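PDB 3EJ6: catalase-3 from Neurospora crassa, which breaks down hydrogen peroxide into water and dioxygen at a heme and so probably protects cells from the toxic effects of hydrogen peroxide. Local coordinates for residues Q450-F455 and Y516-V521; A469-A474 and V501-G506; F302-F307 and N520-V525. One frame throughout, in Å; residues are numbered along the deposited sequence.

Contact 1: Q450-F455 and Y516-V521; sequences QPRLFF and YYHNNV. With NAG (2-acetamido-2-deoxy-beta-D-glucopyranose), chain E.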
loop_
_atom_site.group_PDB
_atom_site.type_symbol
_atom_site.label_atom_id
_atom_site.label_comp_id
_atom_site.label_asym_id
_atom_site.label_seq_id
_atom_site.Cartn_x
_atom_site.Cartn_y
_atom_site.Cartn_z
ATOM N N GLN A 450 22.698 -24.872 -30.744
ATOM C CA GLN A 450 23.423 -24.782 -29.471
ATOM C C GLN A 450 22.976 -25.792 -28.400
ATOM O O GLN A 450 23.820 -26.321 -27.675
ATOM C CB GLN A 450 23.385 -23.355 -28.918
ATOM C CG GLN A 450 24.157 -22.350 -29.779
ATOM C CD GLN A 450 24.884 -21.283 -28.970
ATOM O OE1 GLN A 450 24.620 -21.091 -27.784
ATOM N NE2 GLN A 450 25.811 -20.585 -29.617
ATOM N N PRO A 451 21.657 -26.046 -28.276
ATOM C CA PRO A 451 21.192 -27.167 -27.450
ATOM C C PRO A 451 21.923 -28.481 -27.736
ATOM O O PRO A 451 22.299 -29.194 -26.804
ATOM C CB PRO A 451 19.718 -27.296 -27.837
ATOM C CG PRO A 451 19.319 -25.942 -28.243
ATOM C CD PRO A 451 20.529 -25.282 -28.838
ATOM N N ARG A 452 22.112 -28.787 -29.018
ATOM C CA ARG A 452 22.875 -29.967 -29.435
ATOM C C ARG A 452 24.355 -29.826 -29.068
ATOM O O ARG A 452 24.987 -30.794 -28.642
ATOM C CB ARG A 452 22.721 -30.207 -30.943
ATOM C CG ARG A 452 23.511 -31.399 -31.496
ATOM C CD ARG A 452 23.081 -32.719 -30.870
ATOM N NE ARG A 452 23.816 -33.860 -31.417
ATOM C CZ ARG A 452 23.584 -34.431 -32.598
ATOM N NH1 ARG A 452 22.629 -33.978 -33.403
ATOM N NH2 ARG A 452 24.322 -35.469 -32.981
ATOM N N LEU A 453 24.896 -28.621 -29.242
ATOM C CA LEU A 453 26.285 -28.319 -28.868
ATOM C C LEU A 453 26.535 -28.557 -27.379
ATOM O O LEU A 453 27.598 -29.049 -26.993
ATOM C CB LEU A 453 26.639 -26.871 -29.234
ATOM C CG LEU A 453 28.092 -26.425 -29.033
ATOM C CD1 LEU A 453 29.042 -27.240 -29.898
ATOM C CD2 LEU A 453 28.235 -24.942 -29.336
ATOM N N PHE A 454 25.554 -28.204 -26.551
ATOM C CA PHE A 454 25.630 -28.440 -25.109
ATOM C C PHE A 454 25.582 -29.935 -24.789
ATOM O O PHE A 454 26.372 -30.426 -23.982
ATOM C CB PHE A 454 24.495 -27.714 -24.380
ATOM C CG PHE A 454 24.374 -28.084 -22.925
ATOM C CD1 PHE A 454 25.293 -27.613 -21.996
ATOM C CD2 PHE A 454 23.348 -28.911 -22.487
ATOM C CE1 PHE A 454 25.188 -27.957 -20.653
ATOM C CE2 PHE A 454 23.236 -29.259 -21.147
ATOM C CZ PHE A 454 24.158 -28.780 -20.228
ATOM N N PHE A 455 24.652 -30.644 -25.424
ATOM C CA PHE A 455 24.496 -32.090 -25.227
ATOM C C PHE A 455 25.726 -32.875 -25.696
ATOM O O PHE A 455 26.103 -33.871 -25.076
ATOM C CB PHE A 455 23.247 -32.601 -25.951
ATOM C CG PHE A 455 22.917 -34.039 -25.652
ATOM C CD1 PHE A 455 22.213 -34.380 -24.503
ATOM C CD2 PHE A 455 23.309 -35.052 -26.519
ATOM C CE1 PHE A 455 21.907 -35.706 -24.223
ATOM C CE2 PHE A 455 23.007 -36.380 -26.247
ATOM C CZ PHE A 455 22.304 -36.707 -25.097
ATOM N N TYR A 516 19.528 -29.710 -38.227
ATOM C CA TYR A 516 20.294 -29.032 -37.181
ATOM C C TYR A 516 21.255 -29.952 -36.415
ATOM O O TYR A 516 21.769 -29.574 -35.360
ATOM C CB TYR A 516 19.315 -28.371 -36.205
ATOM C CG TYR A 516 18.551 -27.214 -36.811
ATOM C CD1 TYR A 516 17.195 -27.323 -37.114
ATOM C CD2 TYR A 516 19.190 -26.010 -37.084
ATOM C CE1 TYR A 516 16.497 -26.256 -37.671
ATOM C CE2 TYR A 516 18.503 -24.941 -37.641
ATOM C CZ TYR A 516 17.157 -25.069 -37.932
ATOM O OH TYR A 516 16.473 -24.010 -38.484
ATOM N N TYR A 517 21.510 -31.144 -36.951
ATOM C CA TYR A 517 22.423 -32.095 -36.319
ATOM C C TYR A 517 23.876 -31.725 -36.600
ATOM O O TYR A 517 24.214 -31.270 -37.694
ATOM C CB TYR A 517 22.169 -33.524 -36.814
ATOM C CG TYR A 517 20.798 -34.103 -36.509
ATOM C CD1 TYR A 517 20.348 -35.236 -37.182
ATOM C CD2 TYR A 517 19.949 -33.526 -35.561
ATOM C CE1 TYR A 517 19.099 -35.783 -36.922
ATOM C CE2 TYR A 517 18.698 -34.065 -35.296
ATOM C CZ TYR A 517 18.278 -35.192 -35.980
ATOM O OH TYR A 517 17.040 -35.735 -35.725
ATOM N N HIS A 518 24.728 -31.935 -35.600
ATOM C CA HIS A 518 26.169 -31.707 -35.733
ATOM C C HIS A 518 26.937 -32.413 -34.614
ATOM O O HIS A 518 26.338 -32.915 -33.660
ATOM C CB HIS A 518 26.491 -30.208 -35.737
ATOM C CG HIS A 518 26.168 -29.512 -34.452
ATOM N ND1 HIS A 518 27.082 -29.376 -33.431
ATOM C CD2 HIS A 518 25.034 -28.909 -34.024
ATOM C CE1 HIS A 518 26.526 -28.722 -32.427
ATOM N NE2 HIS A 518 25.282 -28.426 -32.762
ATOM N N ASN A 519 28.261 -32.445 -34.744
ATOM C CA ASN A 519 29.134 -33.120 -33.774
ATOM C C ASN A 519 30.168 -32.201 -33.106
ATOM O O ASN A 519 31.122 -32.681 -32.488
ATOM C CB ASN A 519 29.850 -34.296 -34.449
ATOM C CG ASN A 519 28.885 -35.298 -35.065
ATOM O OD1 ASN A 519 29.126 -35.814 -36.156
ATOM N ND2 ASN A 519 27.790 -35.579 -34.366
ATOM N N ASN A 520 29.977 -30.888 -33.227
ATOM C CA ASN A 520 30.857 -29.910 -32.577
ATOM C C ASN A 520 30.782 -29.977 -31.049
ATOM O O ASN A 520 29.738 -30.305 -30.482
ATOM C CB ASN A 520 30.535 -28.484 -33.048
ATOM C CG ASN A 520 31.193 -28.138 -34.376
ATOM O OD1 ASN A 520 31.517 -29.019 -35.176
ATOM N ND2 ASN A 520 31.405 -26.841 -34.607
ATOM N N VAL A 521 31.903 -29.663 -30.402
ATOM C CA VAL A 521 32.030 -29.731 -28.943
ATOM C C VAL A 521 32.738 -28.483 -28.405
ATOM O O VAL A 521 33.596 -27.908 -29.079
ATOM C CB VAL A 521 32.825 -30.987 -28.509
ATOM C CG1 VAL A 521 32.862 -31.108 -26.990
ATOM C CG2 VAL A 521 32.224 -32.243 -29.124
HETATM C C1 NAG E . 30.969 -26.414 -35.918
HETATM C C2 NAG E . 31.834 -25.842 -37.040
HETATM C C3 NAG E . 31.003 -25.058 -38.054
HETATM C C4 NAG E . 29.709 -25.781 -38.410
HETATM C C5 NAG E . 28.984 -26.265 -37.158
HETATM C C6 NAG E . 27.707 -27.029 -37.497
HETATM C C7 NAG E . 34.029 -25.485 -36.052
HETATM C C8 NAG E . 35.064 -25.779 -37.097
HETATM N N2 NAG E . 32.872 -24.990 -36.485
HETATM O O3 NAG E . 31.760 -24.855 -39.226
HETATM O O4 NAG E . 28.879 -24.907 -39.143
HETATM O O5 NAG E . 29.855 -27.111 -36.438
HETATM O O6 NAG E . 26.586 -26.330 -37.002
HETATM O O7 NAG E . 34.264 -25.701 -34.864
#

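Contact 2: A469-A474 and V501-G506; sequences AIRFEA and VAVALG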
loop_
_atom_site.group_PDB
_atom_site.type_symbol
_atom_site.label_atom_id
_atom_site.label_comp_id
_atom_site.label_asym_id
_atom_site.label_seq_id
_atom_site.Cartn_x
_atom_site.Cartn_y
_atom_site.Cartn_z
ATOM N N ALA A 469 16.261 -36.970 -16.776
ATOM C CA ALA A 469 15.520 -35.806 -16.283
ATOM C C ALA A 469 14.301 -35.519 -17.159
ATOM O O ALA A 469 13.208 -35.267 -16.650
ATOM C CB ALA A 469 16.429 -34.585 -16.227
ATOM N N ILE A 470 14.503 -35.553 -18.475
ATOM C CA ILE A 470 13.417 -35.369 -19.441
ATOM C C ILE A 470 12.419 -36.525 -19.365
ATOM O O ILE A 470 11.208 -36.310 -19.416
ATOM C CB ILE A 470 13.958 -35.247 -20.886
ATOM C CG1 ILE A 470 14.751 -33.950 -21.052
ATOM C CG2 ILE A 470 12.816 -35.284 -21.897
ATOM C CD1 ILE A 470 15.472 -33.840 -22.379
ATOM N N ARG A 471 12.940 -37.745 -19.242
ATOM C CA ARG A 471 12.112 -38.949 -19.079
ATOM C C ARG A 471 11.176 -38.844 -17.873
ATOM O O ARG A 471 9.993 -39.175 -17.965
ATOM C CB ARG A 471 12.994 -40.190 -18.912
ATOM C CG ARG A 471 13.543 -40.768 -20.205
ATOM C CD ARG A 471 14.611 -41.813 -19.907
ATOM N NE ARG A 471 14.811 -42.758 -21.005
ATOM C CZ ARG A 471 15.710 -43.742 -21.000
ATOM N NH1 ARG A 471 16.512 -43.922 -19.954
ATOM N NH2 ARG A 471 15.812 -44.553 -22.048
ATOM N N PHE A 472 11.727 -38.393 -16.749
ATOM C CA PHE A 472 10.967 -38.236 -15.506
ATOM C C PHE A 472 9.875 -37.179 -15.648
ATOM O O PHE A 472 8.707 -37.445 -15.370
ATOM C CB PHE A 472 11.909 -37.862 -14.353
ATOM C CG PHE A 472 11.199 -37.491 -13.075
ATOM C CD1 PHE A 472 10.867 -38.462 -12.139
ATOM C CD2 PHE A 472 10.874 -36.166 -12.804
ATOM C CE1 PHE A 472 10.214 -38.119 -10.959
ATOM C CE2 PHE A 472 10.221 -35.817 -11.628
ATOM C CZ PHE A 472 9.891 -36.795 -10.704
ATOM N N GLU A 473 10.267 -35.985 -16.084
ATOM C CA GLU A 473 9.348 -34.845 -16.162
ATOM C C GLU A 473 8.305 -34.986 -17.274
ATOM O O GLU A 473 7.151 -34.591 -17.098
ATOM C CB GLU A 473 10.124 -33.534 -16.336
ATOM C CG GLU A 473 10.926 -33.119 -15.100
ATOM C CD GLU A 473 11.183 -31.619 -15.015
ATOM O OE1 GLU A 473 10.994 -30.906 -16.023
ATOM O OE2 GLU A 473 11.579 -31.151 -13.927
ATOM N N ALA A 474 8.713 -35.542 -18.412
ATOM C CA ALA A 474 7.807 -35.735 -19.553
ATOM C C ALA A 474 6.690 -36.738 -19.256
ATOM O O ALA A 474 5.599 -36.642 -19.822
ATOM C CB ALA A 474 8.587 -36.171 -20.786
ATOM N N VAL A 501 14.227 -40.802 -25.159
ATOM C CA VAL A 501 13.176 -40.208 -24.327
ATOM C C VAL A 501 11.800 -40.797 -24.663
ATOM O O VAL A 501 10.954 -40.960 -23.782
ATOM C CB VAL A 501 13.133 -38.669 -24.484
ATOM C CG1 VAL A 501 11.928 -38.078 -23.761
ATOM C CG2 VAL A 501 14.420 -38.048 -23.962
ATOM N N ALA A 502 11.597 -41.124 -25.938
ATOM C CA ALA A 502 10.314 -41.645 -26.423
ATOM C C ALA A 502 9.949 -43.016 -25.848
ATOM O O ALA A 502 8.771 -43.297 -25.623
ATOM C CB ALA A 502 10.310 -41.703 -27.946
ATOM N N VAL A 503 10.952 -43.861 -25.614
ATOM C CA VAL A 503 10.716 -45.215 -25.098
ATOM C C VAL A 503 10.118 -45.198 -23.687
ATOM O O VAL A 503 9.330 -46.075 -23.334
ATOM C CB VAL A 503 12.008 -46.072 -25.107
ATOM C CG1 VAL A 503 12.998 -45.578 -24.064
ATOM C CG2 VAL A 503 11.676 -47.539 -24.874
ATOM N N ALA A 504 10.493 -44.194 -22.895
ATOM C CA ALA A 504 9.946 -44.009 -21.549
ATOM C C ALA A 504 8.490 -43.539 -21.595
ATOM O O ALA A 504 7.690 -43.892 -20.728
ATOM C CB ALA A 504 10.791 -43.020 -20.764
ATOM N N LEU A 505 8.161 -42.737 -22.607
ATOM C CA LEU A 505 6.797 -42.239 -22.806
ATOM C C LEU A 505 5.877 -43.274 -23.463
ATOM O O LEU A 505 4.660 -43.088 -23.501
ATOM C CB LEU A 505 6.817 -40.958 -23.644
ATOM C CG LEU A 505 7.625 -39.792 -23.068
ATOM C CD1 LEU A 505 7.616 -38.613 -24.029
ATOM C CD2 LEU A 505 7.094 -39.376 -21.704
ATOM N N GLY A 506 6.462 -44.349 -23.987
ATOM C CA GLY A 506 5.694 -45.463 -24.546
ATOM C C GLY A 506 5.138 -45.179 -25.928
ATOM O O GLY A 506 3.992 -45.516 -26.231
#

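Contact 3: F302-F307 and N520-V525; sequences FLPEEF and NVTRGV. With NAG (2-acetamido-2-deoxy-beta-D-glucopyranose), chain E.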
loop_
_atom_site.group_PDB
_atom_site.type_symbol
_atom_site.label_atom_id
_atom_site.label_comp_id
_atom_site.label_asym_id
_atom_site.label_seq_id
_atom_site.Cartn_x
_atom_site.Cartn_y
_atom_site.Cartn_z
ATOM N N PHE A 302 25.122 -18.755 -26.165
ATOM C CA PHE A 302 26.369 -18.445 -25.455
ATOM C C PHE A 302 27.556 -18.539 -26.415
ATOM O O PHE A 302 27.508 -19.274 -27.402
ATOM C CB PHE A 302 26.575 -19.357 -24.231
ATOM C CG PHE A 302 26.913 -20.788 -24.571
ATOM C CD1 PHE A 302 28.219 -21.164 -24.871
ATOM C CD2 PHE A 302 25.928 -21.765 -24.560
ATOM C CE1 PHE A 302 28.529 -22.484 -25.176
ATOM C CE2 PHE A 302 26.228 -23.087 -24.861
ATOM C CZ PHE A 302 27.531 -23.447 -25.170
ATOM N N LEU A 303 28.614 -17.789 -26.113
ATOM C CA LEU A 303 29.826 -17.770 -26.934
ATOM C C LEU A 303 30.851 -18.771 -26.394
ATOM O O LEU A 303 31.264 -18.659 -25.238
ATOM C CB LEU A 303 30.434 -16.363 -26.949
ATOM C CG LEU A 303 31.693 -16.153 -27.800
ATOM C CD1 LEU A 303 31.430 -16.468 -29.266
ATOM C CD2 LEU A 303 32.204 -14.730 -27.645
ATOM N N PRO A 304 31.260 -19.757 -27.220
ATOM C CA PRO A 304 32.298 -20.710 -26.809
ATOM C C PRO A 304 33.614 -20.039 -26.404
ATOM O O PRO A 304 33.984 -19.007 -26.967
ATOM C CB PRO A 304 32.505 -21.570 -28.062
ATOM C CG PRO A 304 31.261 -21.431 -28.840
ATOM C CD PRO A 304 30.756 -20.053 -28.574
ATOM N N GLU A 305 34.305 -20.636 -25.435
ATOM C CA GLU A 305 35.570 -20.094 -24.924
ATOM C C GLU A 305 36.717 -20.158 -25.939
ATOM O O GLU A 305 37.671 -19.382 -25.847
ATOM C CB GLU A 305 35.985 -20.823 -23.642
ATOM C CG GLU A 305 35.066 -20.567 -22.454
ATOM C CD GLU A 305 35.515 -21.285 -21.191
ATOM O OE1 GLU A 305 36.738 -21.443 -20.987
ATOM O OE2 GLU A 305 34.639 -21.685 -20.395
ATOM N N GLU A 306 36.626 -21.083 -26.893
ATOM C CA GLU A 306 37.650 -21.219 -27.944
ATOM C C GLU A 306 37.664 -20.044 -28.936
ATOM O O GLU A 306 38.679 -19.797 -29.588
ATOM C CB GLU A 306 37.555 -22.565 -28.694
ATOM C CG GLU A 306 36.154 -23.143 -28.900
ATOM C CD GLU A 306 35.738 -24.090 -27.784
ATOM O OE1 GLU A 306 36.372 -25.157 -27.637
ATOM O OE2 GLU A 306 34.776 -23.768 -27.058
ATOM N N PHE A 307 36.546 -19.329 -29.046
ATOM C CA PHE A 307 36.480 -18.105 -29.854
ATOM C C PHE A 307 36.959 -16.896 -29.054
ATOM O O PHE A 307 37.799 -16.126 -29.522
ATOM C CB PHE A 307 35.053 -17.862 -30.358
ATOM C CG PHE A 307 34.643 -18.771 -31.483
ATOM C CD1 PHE A 307 33.659 -19.734 -31.297
ATOM C CD2 PHE A 307 35.246 -18.667 -32.731
ATOM C CE1 PHE A 307 33.279 -20.575 -32.337
ATOM C CE2 PHE A 307 34.874 -19.504 -33.775
ATOM C CZ PHE A 307 33.888 -20.460 -33.577
ATOM N N ASN A 520 29.977 -30.888 -33.227
ATOM C CA ASN A 520 30.857 -29.910 -32.577
ATOM C C ASN A 520 30.782 -29.977 -31.049
ATOM O O ASN A 520 29.738 -30.305 -30.482
ATOM C CB ASN A 520 30.535 -28.484 -33.048
ATOM C CG ASN A 520 31.193 -28.138 -34.376
ATOM O OD1 ASN A 520 31.517 -29.019 -35.176
ATOM N ND2 ASN A 520 31.405 -26.841 -34.607
ATOM N N VAL A 521 31.903 -29.663 -30.402
ATOM C CA VAL A 521 32.030 -29.731 -28.943
ATOM C C VAL A 521 32.738 -28.483 -28.405
ATOM O O VAL A 521 33.596 -27.908 -29.079
ATOM C CB VAL A 521 32.825 -30.987 -28.509
ATOM C CG1 VAL A 521 32.862 -31.108 -26.990
ATOM C CG2 VAL A 521 32.224 -32.243 -29.124
ATOM N N THR A 522 32.369 -28.078 -27.190
ATOM C CA THR A 522 32.946 -26.899 -26.536
ATOM C C THR A 522 33.379 -27.210 -25.099
ATOM O O THR A 522 32.899 -28.166 -24.488
ATOM C CB THR A 522 31.943 -25.725 -26.524
ATOM O OG1 THR A 522 32.545 -24.580 -25.907
ATOM C CG2 THR A 522 30.674 -26.103 -25.770
ATOM N N ARG A 523 34.281 -26.387 -24.572
ATOM C CA ARG A 523 34.852 -26.595 -23.237
ATOM C C ARG A 523 33.954 -26.080 -22.111
ATOM O O ARG A 523 33.165 -25.154 -22.302
ATOM C CB ARG A 523 36.209 -25.893 -23.113
ATOM C CG ARG A 523 37.248 -26.276 -24.158
ATOM C CD ARG A 523 38.654 -25.873 -23.707
ATOM N NE ARG A 523 38.728 -24.473 -23.270
ATOM C CZ ARG A 523 39.225 -23.460 -23.984
ATOM N NH1 ARG A 523 39.721 -23.647 -25.207
ATOM N NH2 ARG A 523 39.230 -22.236 -23.463
ATOM N N GLY A 524 34.085 -26.698 -20.939
ATOM C CA GLY A 524 33.603 -26.120 -19.679
ATOM C C GLY A 524 32.118 -26.184 -19.356
ATOM O O GLY A 524 31.687 -25.619 -18.349
ATOM N N VAL A 525 31.335 -26.865 -20.187
ATOM C CA VAL A 525 29.889 -26.979 -19.954
ATOM C C VAL A 525 29.549 -28.107 -18.975
ATOM O O VAL A 525 28.479 -28.102 -18.364
ATOM C CB VAL A 525 29.110 -27.212 -21.267
ATOM C CG1 VAL A 525 29.452 -26.134 -22.288
ATOM C CG2 VAL A 525 29.395 -28.596 -21.823
HETATM C C1 NAG E . 30.969 -26.414 -35.918
HETATM C C2 NAG E . 31.834 -25.842 -37.040
HETATM C C3 NAG E . 31.003 -25.058 -38.054
HETATM C C4 NAG E . 29.709 -25.781 -38.410
HETATM C C5 NAG E . 28.984 -26.265 -37.158
HETATM C C6 NAG E . 27.707 -27.029 -37.497
HETATM C C7 NAG E . 34.029 -25.485 -36.052
HETATM C C8 NAG E . 35.064 -25.779 -37.097
HETATM N N2 NAG E . 32.872 -24.990 -36.485
HETATM O O3 NAG E . 31.760 -24.855 -39.226
HETATM O O4 NAG E . 28.879 -24.907 -39.143
HETATM O O5 NAG E . 29.855 -27.111 -36.438
HETATM O O6 NAG E . 26.586 -26.330 -37.002
HETATM O O7 NAG E . 34.264 -25.701 -34.864
HETATM O O HOH W 1 32.990 -22.942 -23.851
#

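Contact 1: Q450-F455 and Y516-V521
The N-glycosylation sequon Asn520-Val521-Thr522 begins in a surface loop lying along helix 449-456, where Tyr517, His518 and Asn520 meet Arg452 and Leu453. Arg452 CG rests over one face of the His518 ring, a CH-pi contact with 4.0 Å from CG to the centroid, while Leu453 CB reaches the ring edge in plane, 3.7 Å from CE1. Both ring nitrogens are engaged: NE2 is hydrogen-bonded to the carbonyl O of Thr449, and ND1 accepts the backbone N-H of Asn520 at 3.3 Å and 138°, consistent with a neutral ring protonated on NE2. These two bonds probably fix the ring's rotation.

With CG trans to the backbone N (chi1 178°) and the chain bent at chi2 (61°), Arg452 runs past the imidazole in the opposite direction and sets its guanidinium against the loop backbone. There His518 O stands over the centre of one face, 3.3 Å from CZ, and Tyr517 CD2 lies at the edge, 3.5 Å from NH1. Asn456 links arginine and loop, its OD1 taking Arg452 NE and its ND2 holding His518 O. Leu453 CD1 reaches Asn520 O at 3.2 Å and packs on Asn520 CB, next to the glycosylated amide, whose ND2 is joined to NAG C1. The sugar's C6 approaches His518 CB at 3.8 Å. The result is an N-linked glycan carried on a linker that follows the helical domain of a large-subunit catalase.

Contact 2: A469-A474 and V501-G506
The guanidinium of Arg471 meets helix 495-505 at a slant: Val503 CG1 comes within 3.6 Å of NH2, and Ala504 CB lies 4.0 Å from NE, neither squarely over a face nor at the edge. The neighbouring flat group, the ring of Phe472, lies off this contact, with Glu473 CG in plane at its edge and an edge-to-face partner in Trp247. Arg471 keeps CG on the side of its backbone N (chi1 -81°) and then runs extended as far as NE, which lays its aliphatic part along Ala504, with 3.6 Å between CG and the methyl CB. At its far end NH2 hydrogen-bonds to the carbonyl O of Arg500.

These residues belong to the helical domain of the catalase fold, where the axes of 469-474 and 501-505 run in roughly the same direction, 9.1 Å apart at -30°. Helix 480-493, which connects them in sequence, touches both, with Leu490 on Ile470 and Leu487 on Val501. Ile470 CG2 presses tightly on Val501 CG1 at 3.5 Å, the two side chains crossing at about a right angle. Towards the C-terminal ends, Leu505 CD2 covers Ala474, 3.7 Å from its CB. Leu613 of a neighbouring subunit packs on both Arg471 and Val503.

Contact 3: F302-F307 and N520-V525
Thr522 turns OG1 opposite its own backbone nitrogen (chi1 -179°) while Glu306 folds back at chi2 (-92°), and the hydroxyl thereby donates to Glu306 OE2 at 2.6 Å. The carboxylate oxygen is approached on its syn side, 23° out of plane. Thr522 is the threonine of the glycosylation sequon, and this bond joins the linker after the helical domain to the loop between strands 276-284 and 311-320 of the catalase beta-barrel.

A water bridges the same two segments. It accepts the backbone N-H of Glu305 at 3.1 Å, gives one hydrogen to Thr522 OG1 at 2.7 Å and the other to the carbonyl O of Arg523, also at 2.7 Å. OG1 is thus both donor and acceptor, and Ser457 takes the backbone N of the same threonine.

Arg523 crosses Glu305 at about a right angle. Its NH2 packs on Glu305 CB and forms a long salt bridge to OE1 at 3.6 Å, with carboxylate and guanidinium almost perpendicular; Glu306 OE1, well out of the guanidinium plane, may add a second, purely electrostatic attraction. Phe302, its backbone N held by Gln450, meets the Thr522 methyl with its ring edge, CZ to CG2 4.2 Å.

Contacts 1 and 3 adjoin, their centres about 11 Å apart, and share Asn520 and Val521 on the linker between helix 495-505 and strand 539-543. That linker meets both helix 449-456 and the barrel loop 302-307, which itself reaches the helix through Phe302 and Gln450. Contact 2 lies inside the chain loops closed by both, with its centre about 21 Å from that of contact 1 and 28 Å from that of contact 3. It packs helix 460-474, the next after 449-456, on helix 495-505. Together they fasten barrel, helical domain and glycosylated linker to one another before the chain enters the C-terminal domain of long catalases.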